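Local coordinates for sensor protein (Rhodopseudomonas palustris, PDB 2OOL), which binds a biliverdin chromophore in its PAS-GAF fragment and, as a full-length bacteriophytochrome, probably couples light sensing to histidine kinase activity, at residues N143-S148 against Y308-A313; Q157-L162 against C166-S171; M282-V287 against L316-L321. All coordinates share one frame; numbering follows the deposited sequence. Where two conformers were deposited one is given.

Contact 1 of 3, residues N143-S148 against Y308-A313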
loop_
_atom_site.group_PDB
_atom_site.type_symbol
_atom_site.label_atom_id
_atom_site.label_comp_id
_atom_site.label_asym_id
_atom_site.label_seq_id
_atom_site.Cartn_x
_atom_site.Cartn_y
_atom_site.Cartn_z
ATOM N N ASN A 143 -5.489 2.547 6.344
ATOM C CA ASN A 143 -4.905 1.278 6.854
ATOM C C ASN A 143 -5.501 -0.002 6.176
ATOM O O ASN A 143 -4.752 -0.905 5.759
ATOM C CB ASN A 143 -4.976 1.210 8.386
ATOM C CG ASN A 143 -3.936 2.133 9.067
ATOM O OD1 ASN A 143 -2.769 2.198 8.662
ATOM N ND2 ASN A 143 -4.362 2.829 10.116
ATOM N N GLU A 144 -6.826 -0.039 6.063
ATOM C CA GLU A 144 -7.526 -1.051 5.264
ATOM C C GLU A 144 -7.051 -1.030 3.808
ATOM O O GLU A 144 -6.846 -2.069 3.185
ATOM C CB GLU A 144 -9.042 -0.815 5.292
ATOM C CG GLU A 144 -9.675 -0.800 6.687
ATOM C CD GLU A 144 -11.197 -0.788 6.644
ATOM O OE1 GLU A 144 -11.788 -1.051 5.567
ATOM O OE2 GLU A 144 -11.806 -0.511 7.699
ATOM N N PHE A 145 -6.898 0.168 3.264
ATOM C CA PHE A 145 -6.411 0.342 1.916
ATOM C C PHE A 145 -5.058 -0.341 1.724
ATOM O O PHE A 145 -4.915 -1.124 0.795
ATOM C CB PHE A 145 -6.284 1.838 1.646
ATOM C CG PHE A 145 -5.752 2.179 0.308
ATOM C CD1 PHE A 145 -6.567 2.126 -0.805
ATOM C CD2 PHE A 145 -4.456 2.653 0.165
ATOM C CE1 PHE A 145 -6.081 2.494 -2.054
ATOM C CE2 PHE A 145 -3.964 3.050 -1.097
ATOM C CZ PHE A 145 -4.783 2.955 -2.197
ATOM N N PHE A 146 -4.091 -0.046 2.602
ATOM C CA PHE A 146 -2.766 -0.657 2.514
ATOM C C PHE A 146 -2.837 -2.191 2.618
ATOM O O PHE A 146 -2.152 -2.914 1.894
ATOM C CB PHE A 146 -1.839 -0.165 3.621
ATOM C CG PHE A 146 -1.403 1.273 3.498
ATOM C CD1 PHE A 146 -1.494 1.985 2.314
ATOM C CD2 PHE A 146 -0.864 1.907 4.607
ATOM C CE1 PHE A 146 -1.074 3.316 2.256
ATOM C CE2 PHE A 146 -0.453 3.203 4.557
ATOM C CZ PHE A 146 -0.547 3.921 3.374
ATOM N N ARG A 147 -3.653 -2.676 3.538
ATOM C CA ARG A 147 -3.830 -4.115 3.724
ATOM C C ARG A 147 -4.348 -4.782 2.456
ATOM O O ARG A 147 -3.799 -5.795 2.042
ATOM C CB ARG A 147 -4.790 -4.376 4.910
ATOM C CG ARG A 147 -5.203 -5.803 5.114
ATOM C CD ARG A 147 -6.138 -5.877 6.289
ATOM N NE ARG A 147 -7.449 -5.305 5.986
ATOM C CZ ARG A 147 -8.265 -4.731 6.879
ATOM N NH1 ARG A 147 -7.921 -4.605 8.158
ATOM N NH2 ARG A 147 -9.443 -4.258 6.483
ATOM N N SER A 148 -5.362 -4.184 1.820
ATOM C CA SER A 148 -5.911 -4.766 0.585
ATOM C C SER A 148 -4.873 -4.775 -0.542
ATOM O O SER A 148 -4.716 -5.783 -1.216
ATOM C CB SER A 148 -7.240 -4.103 0.126
ATOM O OG SER A 148 -7.049 -2.783 -0.328
ATOM N N TYR A 308 -4.922 11.156 -6.584
ATOM C CA TYR A 308 -3.652 10.790 -7.159
ATOM C C TYR A 308 -3.071 9.520 -6.514
ATOM O O TYR A 308 -2.492 8.660 -7.210
ATOM C CB TYR A 308 -2.675 11.915 -6.969
ATOM C CG TYR A 308 -1.431 11.808 -7.795
ATOM C CD1 TYR A 308 -1.437 12.182 -9.124
ATOM C CD2 TYR A 308 -0.253 11.360 -7.242
ATOM C CE1 TYR A 308 -0.285 12.114 -9.881
ATOM C CE2 TYR A 308 0.905 11.294 -7.991
ATOM C CZ TYR A 308 0.877 11.655 -9.304
ATOM O OH TYR A 308 2.031 11.597 -10.066
ATOM N N GLU A 309 -3.183 9.438 -5.182
ATOM C CA GLU A 309 -2.612 8.354 -4.421
ATOM C C GLU A 309 -3.331 7.024 -4.734
ATOM O O GLU A 309 -2.677 5.987 -4.801
ATOM C CB GLU A 309 -2.686 8.627 -2.893
ATOM C CG GLU A 309 -1.866 9.834 -2.375
ATOM C CD GLU A 309 -2.680 11.126 -2.273
ATOM O OE1 GLU A 309 -3.593 11.333 -3.115
ATOM O OE2 GLU A 309 -2.411 11.928 -1.335
ATOM N N VAL A 310 -4.647 7.058 -4.948
ATOM C CA VAL A 310 -5.357 5.867 -5.386
ATOM C C VAL A 310 -4.915 5.408 -6.780
ATOM O O VAL A 310 -4.784 4.196 -7.024
ATOM C CB VAL A 310 -6.878 6.001 -5.279
ATOM C CG1 VAL A 310 -7.578 4.752 -5.889
ATOM C CG2 VAL A 310 -7.290 6.138 -3.780
ATOM N N ARG A 311 -4.642 6.360 -7.667
ATOM C CA ARG A 311 -4.114 6.079 -9.000
ATOM C C ARG A 311 -2.730 5.497 -8.925
ATOM O O ARG A 311 -2.435 4.566 -9.681
ATOM C CB ARG A 311 -4.200 7.317 -9.937
ATOM C CG ARG A 311 -5.659 7.816 -10.036
ATOM C CD ARG A 311 -6.047 8.748 -11.166
ATOM N NE ARG A 311 -5.126 9.816 -11.513
ATOM C CZ ARG A 311 -5.105 11.034 -10.953
ATOM N NH1 ARG A 311 -5.893 11.349 -9.921
ATOM N NH2 ARG A 311 -4.267 11.941 -11.403
ATOM N N GLN A 312 -1.880 5.977 -8.012
ATOM C CA GLN A 312 -0.566 5.383 -7.817
ATOM C C GLN A 312 -0.678 3.913 -7.325
ATOM O O GLN A 312 0.217 3.093 -7.609
ATOM C CB GLN A 312 0.278 6.158 -6.824
ATOM C CG GLN A 312 0.746 7.539 -7.274
ATOM C CD GLN A 312 1.550 8.231 -6.183
ATOM O OE1 GLN A 312 1.056 8.461 -5.050
ATOM N NE2 GLN A 312 2.794 8.527 -6.493
ATOM N N ALA A 313 -1.738 3.615 -6.566
ATOM C CA ALA A 313 -1.974 2.250 -6.079
ATOM C C ALA A 313 -2.360 1.323 -7.237
ATOM O O ALA A 313 -1.798 0.269 -7.367
ATOM C CB ALA A 313 -3.032 2.223 -4.986
#
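F145 bridges two helices by meeting A313 and V310 with the outer end of its phenyl ring. The backbones are well separated: the closest CA pair, F145 and V310, is 9.2 Å apart, so the contact depends on the length of the aromatic side chain. Its first torsion places CG anti to the backbone N (chi1 178°), which, with CB directed toward helix 308-332, brings the ring across to it. The nearest approach is F145 CZ to A313 CB, 3.4 Å. The neighbouring ring carbons lie almost equally far from that methyl, with F145 CE2 at 4.1 Å and F145 CE1 at 4.2 Å from A313 CB, so A313 sits off the CZ corner and meets the ring obliquely. On the CE1 side, V310 contributes one branch, and F145 CE1 stands 4.2 Å from V310 CG2. With V310 CG1 anti to its backbone N (chi1 175°), CG2 is the methyl presented to the ring. A313 and V310 are three positions apart, on neighbouring turns of one helix face, and the ring end reaches both. No hydrogen bond crosses between the segments; the link is apolar. I176 of helix 162-177 also touches F145 and A313, so three helices converge here, belonging to the helical layer that packs against the GAF sheet and takes part in dimer formation. From the second subunit, R150 packs on F145 and on E309. On helix 308-332, the guanidinium of R311 holds E134 through an NH2-OE2 salt bridge, which ties the start of this helix to strand 128-134 of the PAS sheet.

Contact 2 of 3, residues Q157-L162 against C166-S171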
loop_
_atom_site.group_PDB
_atom_site.type_symbol
_atom_site.label_atom_id
_atom_site.label_comp_id
_atom_site.label_asym_id
_atom_site.label_seq_id
_atom_site.Cartn_x
_atom_site.Cartn_y
_atom_site.Cartn_z
ATOM N N GLN A 157 1.044 -12.685 -7.160
ATOM C CA GLN A 157 2.338 -13.341 -7.310
ATOM C C GLN A 157 2.325 -14.865 -7.247
ATOM O O GLN A 157 3.308 -15.485 -7.655
ATOM C CB GLN A 157 3.330 -12.798 -6.284
ATOM C CG GLN A 157 3.713 -11.318 -6.492
ATOM C CD GLN A 157 5.132 -11.042 -6.062
ATOM O OE1 GLN A 157 5.380 -10.519 -4.957
ATOM N NE2 GLN A 157 6.088 -11.422 -6.918
ATOM N N THR A 158 1.243 -15.464 -6.732
ATOM C CA THR A 158 1.038 -16.919 -6.832
ATOM C C THR A 158 -0.109 -17.316 -7.770
ATOM O O THR A 158 -0.563 -18.448 -7.723
ATOM C CB THR A 158 0.788 -17.569 -5.436
ATOM O OG1 THR A 158 -0.281 -16.891 -4.764
ATOM C CG2 THR A 158 2.072 -17.561 -4.565
ATOM N N ALA A 159 -0.573 -16.404 -8.622
ATOM C CA ALA A 159 -1.568 -16.726 -9.656
ATOM C C ALA A 159 -0.986 -17.734 -10.643
ATOM O O ALA A 159 0.125 -17.532 -11.135
ATOM C CB ALA A 159 -1.982 -15.456 -10.402
ATOM N N ALA A 160 -1.735 -18.806 -10.937
ATOM C CA ALA A 160 -1.207 -19.946 -11.707
ATOM C C ALA A 160 -1.466 -19.831 -13.219
ATOM O O ALA A 160 -0.778 -20.477 -14.035
ATOM C CB ALA A 160 -1.789 -21.273 -11.166
ATOM N N ASP A 161 -2.478 -19.049 -13.584
ATOM C CA ASP A 161 -2.756 -18.757 -14.982
ATOM C C ASP A 161 -3.115 -17.270 -15.144
ATOM O O ASP A 161 -3.324 -16.567 -14.155
ATOM C CB ASP A 161 -3.859 -19.674 -15.512
ATOM C CG ASP A 161 -5.189 -19.471 -14.810
ATOM O OD1 ASP A 161 -5.725 -18.361 -14.874
ATOM O OD2 ASP A 161 -5.721 -20.424 -14.216
ATOM N N LEU A 162 -3.177 -16.817 -16.396
ATOM C CA LEU A 162 -3.337 -15.403 -16.721
ATOM C C LEU A 162 -4.722 -14.840 -16.393
ATOM O O LEU A 162 -4.823 -13.787 -15.787
ATOM C CB LEU A 162 -3.007 -15.150 -18.211
ATOM C CG LEU A 162 -3.028 -13.714 -18.726
ATOM C CD1 LEU A 162 -1.882 -12.941 -18.078
ATOM C CD2 LEU A 162 -2.931 -13.655 -20.271
ATOM N N CYS A 166 -5.178 -11.644 -14.031
ATOM C CA CYS A 166 -5.884 -10.474 -14.509
ATOM C C CYS A 166 -7.102 -10.142 -13.677
ATOM O O CYS A 166 -7.371 -8.953 -13.426
ATOM C CB CYS A 166 -6.240 -10.623 -15.989
ATOM S SG CYS A 166 -4.757 -10.537 -17.013
ATOM N N TRP A 167 -7.817 -11.165 -13.236
ATOM C CA TRP A 167 -9.019 -10.987 -12.410
ATOM C C TRP A 167 -8.689 -10.526 -10.976
ATOM O O TRP A 167 -9.393 -9.709 -10.410
ATOM C CB TRP A 167 -9.908 -12.256 -12.408
ATOM C CG TRP A 167 -11.132 -12.029 -11.573
ATOM C CD1 TRP A 167 -12.325 -11.500 -11.972
ATOM C CD2 TRP A 167 -11.238 -12.240 -10.162
ATOM N NE1 TRP A 167 -13.188 -11.408 -10.898
ATOM C CE2 TRP A 167 -12.532 -11.836 -9.773
ATOM C CE3 TRP A 167 -10.360 -12.742 -9.189
ATOM C CZ2 TRP A 167 -12.969 -11.918 -8.457
ATOM C CZ3 TRP A 167 -10.801 -12.836 -7.881
ATOM C CH2 TRP A 167 -12.095 -12.431 -7.526
ATOM N N ILE A 168 -7.617 -11.040 -10.394
ATOM C CA ILE A 168 -7.148 -10.532 -9.118
ATOM C C ILE A 168 -6.868 -9.030 -9.297
ATOM O O ILE A 168 -7.303 -8.230 -8.513
ATOM C CB ILE A 168 -5.880 -11.299 -8.620
ATOM C CG1 ILE A 168 -6.246 -12.757 -8.241
ATOM C CG2 ILE A 168 -5.222 -10.570 -7.436
ATOM C CD1 ILE A 168 -5.133 -13.813 -8.393
ATOM N N ALA A 169 -6.182 -8.642 -10.360
ATOM C CA ALA A 169 -5.864 -7.217 -10.576
ATOM C C ALA A 169 -7.129 -6.385 -10.665
ATOM O O ALA A 169 -7.227 -5.378 -9.985
ATOM C CB ALA A 169 -5.012 -7.028 -11.813
ATOM N N ALA A 170 -8.102 -6.821 -11.469
ATOM C CA ALA A 170 -9.321 -6.033 -11.762
ATOM C C ALA A 170 -10.170 -5.852 -10.534
ATOM O O ALA A 170 -10.674 -4.758 -10.271
ATOM C CB ALA A 170 -10.162 -6.671 -12.891
ATOM N N SER A 171 -10.349 -6.942 -9.792
ATOM C CA SER A 171 -11.153 -6.900 -8.578
ATOM C C SER A 171 -10.544 -6.017 -7.479
ATOM O O SER A 171 -11.245 -5.260 -6.826
ATOM C CB SER A 171 -11.427 -8.337 -8.059
ATOM O OG SER A 171 -10.200 -8.965 -7.734
#
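L162 and C166 lie one helical turn apart, joined by the backbone bond from C166 N to L162 O, 2.8 Å long, the i to i+4 bond of the first helical turn. The CA atoms of this pair are 6.0 Å apart; farther back in the loop, A159 and I168 have CA atoms separated by 8.4 Å. Residues 158-161 make the connection from helix 142-157, and L162 opens helix 162-177. The two helices run antiparallel as a helical hairpin and belong to the helical layer beside the GAF sheet. D161 occupies the N-cap position: its side chain caps a backbone N beyond L162, and its OD1 is also hydrogen-bonded to T164 OG1. Among the side chains, L162 swings CG anti to the backbone N (chi1 -176°), which lays its branch beside the cysteine sulfur: L162 CD1 is 3.9 Å from C166 SG. C166 SG also lies 3.5 Å from L162 O. From the connecting loop, A159 CB meets the delta methyl of I168, with I168 CD1 4.1 Å away. I168 also packs on R155 and L156 of helix 142-157, while C166 reaches I196, A197 and V184 on the strands of the GAF sheet.

Contact 3 of 3, residues M282-V287 against L316-L321. With LBV (3-[2-[(Z)-[3-(2-carboxyethyl)-5-[(Z)-(4-ethenyl-3-methyl-5-oxidanylidene-pyrrol-2-ylidene)methyl]-4-methyl-pyrrol-1-ium -2-ylidene]methyl]-5-[(Z)-[(3E)-3-ethylidene-4-methyl-5-oxidanylidene-pyrrolidin-2-ylidene]methyl]-4-methyl-1H-pyrrol-3- yl]propanoic acid), chain C.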
loop_
_atom_site.group_PDB
_atom_site.type_symbol
_atom_site.label_atom_id
_atom_site.label_comp_id
_atom_site.label_asym_id
_atom_site.label_seq_id
_atom_site.Cartn_x
_atom_site.Cartn_y
_atom_site.Cartn_z
ATOM N N MET A 282 -11.132 5.721 -16.424
ATOM C CA MET A 282 -9.737 5.748 -16.003
ATOM C C MET A 282 -9.026 4.517 -16.524
ATOM O O MET A 282 -9.546 3.382 -16.394
ATOM C CB MET A 282 -9.624 5.729 -14.482
ATOM C CG MET A 282 -8.142 5.598 -14.019
ATOM S SD MET A 282 -7.939 5.706 -12.233
ATOM C CE MET A 282 -8.856 4.327 -11.687
ATOM N N SER A 283 -7.820 4.694 -17.030
ATOM C CA SER A 283 -7.071 3.546 -17.506
ATOM C C SER A 283 -5.590 3.614 -17.149
ATOM O O SER A 283 -5.054 4.668 -16.915
ATOM C CB SER A 283 -7.326 3.314 -19.014
ATOM O OG SER A 283 -7.078 4.466 -19.805
ATOM N N ILE A 284 -4.999 2.420 -17.031
ATOM C CA ILE A 284 -3.621 2.199 -16.654
ATOM C C ILE A 284 -3.047 1.230 -17.682
ATOM O O ILE A 284 -3.609 0.140 -17.942
ATOM C CB ILE A 284 -3.497 1.568 -15.246
ATOM C CG1 ILE A 284 -4.191 2.408 -14.143
ATOM C CG2 ILE A 284 -2.069 1.303 -14.901
ATOM C CD1 ILE A 284 -5.552 1.910 -13.814
ATOM N N SER A 285 -1.921 1.601 -18.254
ATOM C CA SER A 285 -1.188 0.789 -19.252
ATOM C C SER A 285 -0.536 -0.458 -18.661
ATOM O O SER A 285 -0.088 -0.458 -17.518
ATOM C CB SER A 285 -0.108 1.682 -19.932
ATOM O OG SER A 285 -0.753 2.732 -20.641
ATOM N N ILE A 286 -0.472 -1.529 -19.439
ATOM C CA ILE A 286 0.403 -2.656 -19.097
ATOM C C ILE A 286 1.468 -2.710 -20.161
ATOM O O ILE A 286 1.157 -2.834 -21.336
ATOM C CB ILE A 286 -0.358 -4.009 -19.029
ATOM C CG1 ILE A 286 -1.503 -3.918 -18.011
ATOM C CG2 ILE A 286 0.633 -5.189 -18.753
ATOM C CD1 ILE A 286 -2.510 -5.091 -18.108
ATOM N N VAL A 287 2.717 -2.580 -19.738
ATOM C CA VAL A 287 3.844 -2.381 -20.648
ATOM C C VAL A 287 4.899 -3.457 -20.461
ATOM O O VAL A 287 5.534 -3.568 -19.401
ATOM C CB VAL A 287 4.502 -0.983 -20.414
ATOM C CG1 VAL A 287 5.801 -0.787 -21.237
ATOM C CG2 VAL A 287 3.498 0.163 -20.731
ATOM N N LEU A 316 0.775 0.531 -9.260
ATOM C CA LEU A 316 1.504 -0.518 -8.551
ATOM C C LEU A 316 0.939 -1.901 -8.857
ATOM O O LEU A 316 1.695 -2.837 -9.189
ATOM C CB LEU A 316 1.468 -0.279 -7.049
ATOM C CG LEU A 316 2.167 -1.281 -6.138
ATOM C CD1 LEU A 316 3.650 -1.485 -6.483
ATOM C CD2 LEU A 316 1.986 -0.833 -4.675
ATOM N N ILE A 317 -0.378 -2.029 -8.716
ATOM C CA ILE A 317 -1.074 -3.284 -9.022
ATOM C C ILE A 317 -0.790 -3.748 -10.461
ATOM O O ILE A 317 -0.519 -4.941 -10.716
ATOM C CB ILE A 317 -2.575 -3.153 -8.719
ATOM C CG1 ILE A 317 -2.794 -3.253 -7.196
ATOM C CG2 ILE A 317 -3.433 -4.260 -9.400
ATOM C CD1 ILE A 317 -4.070 -2.638 -6.727
ATOM N N ALA A 318 -0.826 -2.790 -11.367
ATOM C CA ALA A 318 -0.597 -3.007 -12.765
ATOM C C ALA A 318 0.814 -3.483 -13.003
ATOM O O ALA A 318 1.029 -4.408 -13.803
ATOM C CB ALA A 318 -0.853 -1.741 -13.537
ATOM N N GLN A 319 1.779 -2.834 -12.345
ATOM C CA GLN A 319 3.179 -3.204 -12.493
ATOM C C GLN A 319 3.453 -4.650 -11.949
ATOM O O GLN A 319 4.262 -5.387 -12.529
ATOM C CB GLN A 319 4.099 -2.193 -11.818
ATOM C CG GLN A 319 4.152 -0.766 -12.467
ATOM C CD GLN A 319 4.929 0.239 -11.617
ATOM O OE1 GLN A 319 5.337 -0.090 -10.498
ATOM N NE2 GLN A 319 5.090 1.504 -12.120
ATOM N N VAL A 320 2.824 -5.050 -10.851
ATOM C CA VAL A 320 2.984 -6.436 -10.353
ATOM C C VAL A 320 2.340 -7.454 -11.287
ATOM O O VAL A 320 2.891 -8.576 -11.497
ATOM C CB VAL A 320 2.390 -6.614 -8.942
ATOM C CG1 VAL A 320 2.427 -8.150 -8.464
ATOM C CG2 VAL A 320 3.098 -5.719 -7.964
ATOM N N LEU A 321 1.155 -7.092 -11.803
ATOM C CA LEU A 321 0.463 -7.880 -12.832
ATOM C C LEU A 321 1.419 -8.040 -14.022
ATOM O O LEU A 321 1.638 -9.149 -14.515
ATOM C CB LEU A 321 -0.831 -7.175 -13.297
ATOM C CG LEU A 321 -1.686 -7.873 -14.374
ATOM C CD1 LEU A 321 -2.105 -9.319 -13.949
ATOM C CD2 LEU A 321 -2.909 -7.084 -14.814
HETATM C C1A LBV C . -12.673 5.702 -31.704
HETATM C C1B LBV C . -9.392 7.796 -29.560
HETATM O O1B LBV C . -6.742 12.240 -25.670
HETATM C C1C LBV C . -9.115 5.481 -25.665
HETATM O O1C LBV C . -9.245 5.193 -20.474
HETATM C C1D LBV C . -11.681 1.554 -25.006
HETATM C C2A LBV C . -12.456 6.217 -33.106
HETATM C C2B LBV C . -8.438 8.739 -29.151
HETATM O O2B LBV C . -5.937 10.561 -24.496
HETATM C C2C LBV C . -8.832 4.973 -24.380
HETATM O O2C LBV C . -10.973 6.096 -21.521
HETATM C C2D LBV C . -12.047 0.276 -25.477
HETATM C C3A LBV C . -11.250 7.127 -32.809
HETATM C C3B LBV C . -8.057 8.434 -27.847
HETATM C C3C LBV C . -9.511 3.770 -24.272
HETATM C C3D LBV C . -12.627 -0.373 -24.408
HETATM C C4A LBV C . -10.922 7.047 -31.428
HETATM C C4B LBV C . -8.760 7.251 -27.473
HETATM C C4C LBV C . -10.228 3.562 -25.463
HETATM C C4D LBV C . -12.608 0.518 -23.327
HETATM C CAA LBV C . -10.543 7.917 -33.744
HETATM C CAB LBV C . -7.057 9.237 -27.001
HETATM C CAC LBV C . -7.966 5.534 -23.228
HETATM C CAD LBV C . -13.147 -1.644 -24.460
HETATM C CBA LBV C . -10.763 8.024 -35.290
HETATM C CBB LBV C . -7.746 10.124 -25.983
HETATM C CBC LBV C . -8.775 6.563 -22.378
HETATM C CBD LBV C . -13.710 -2.284 -23.362
HETATM C CGB LBV C . -6.708 11.053 -25.324
HETATM C CGC LBV C . -9.756 5.899 -21.357
HETATM C CHB LBV C . -9.877 7.811 -30.875
HETATM C CHC LBV C . -8.587 6.691 -26.170
HETATM C CHD LBV C . -11.046 2.487 -25.817
HETATM C CMA LBV C . -13.692 7.029 -33.526
HETATM C CMB LBV C . -7.923 9.936 -29.982
HETATM C CMC LBV C . -9.425 2.893 -23.004
HETATM C CMD LBV C . -11.852 -0.341 -26.879
HETATM N N_A LBV C . -11.776 6.207 -30.832
HETATM O O_A LBV C . -13.557 4.912 -31.386
HETATM N N_B LBV C . -9.521 6.936 -28.535
HETATM N N_C LBV C . -9.958 4.610 -26.244
HETATM N N_D LBV C . -12.050 1.654 -23.742
HETATM O O_D LBV C . -13.031 0.339 -22.171
#
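I286 and I284 both set methyl groups against helix 308-332, on L321 and A318 respectively. The short segments run nearly parallel, their axes 22° apart in direction and 8.2 Å apart at closest approach. Following I286 outward shows how this gap is bridged. Its CB is still 5.8 Å from L321 CD2. The first torsion sets CG1 anti to the carbonyl carbon (chi1 -57°), and this atom only approaches, 4.7 Å from L321 CD2, while CG2 branches off anti to the backbone N. The extended second torsion (chi2 167°) then carries CD1 on to close the contact at 3.9 Å from L321 CD2, the two side chains crossing obliquely, with T322 and I325 also touching this isoleucine. Nearer the start of the strand segment, I284 uses the other kind of branch: its CG2 lies 3.6 Å from A318 CB. S285 meets the same methyl through its backbone, S285 O lying 4.3 Å from A318 CB. At A318, whose side chain is a single methyl, the backbones come closest: the CA atoms of I286 and A318 are 6.4 Å apart. All five residues that touch are buried, and no hydrogen bond crosses between the segments. S283 OG is modelled as donating a hydrogen bond to propionate oxygen O1C of the chromophore, but the 2.4 Å distance is very short and its exact value doubtful. S283 OG also pairs with R231 NH2, and S285 OG with the Y225 carbonyl and R231 NH1. Backbone bonds to strands 230-233 and 291-300 hold strand 280-288 within the antiparallel sheet. A sheet with a helix packed on one face and the bilin pocket on the other, as here, is the architecture of a phytochrome GAF domain.

Along the chain, contact 2 is nested inside the loop closed by contact 1, and contact 3 opens after contact 2 while alternating with contact 1. Helix 308-332 serves both contact 1 and contact 3, whose centres are about 14 Å apart and which meet where R311 CD lies 3.7 Å from M282 SD. Contact 2 lies about 12 Å from contact 3, centre to centre, and touches it through A169 CB and L321 CD2, 3.7 Å apart. Contacts 1 and 2 are about 18 Å apart by centres and do not touch. Contacts 1 and 2 pack the helical layer together and contact 3 fixes helix 308-332 to the sheet, so this layer lies between the chromophore-bearing sheet and the second subunit.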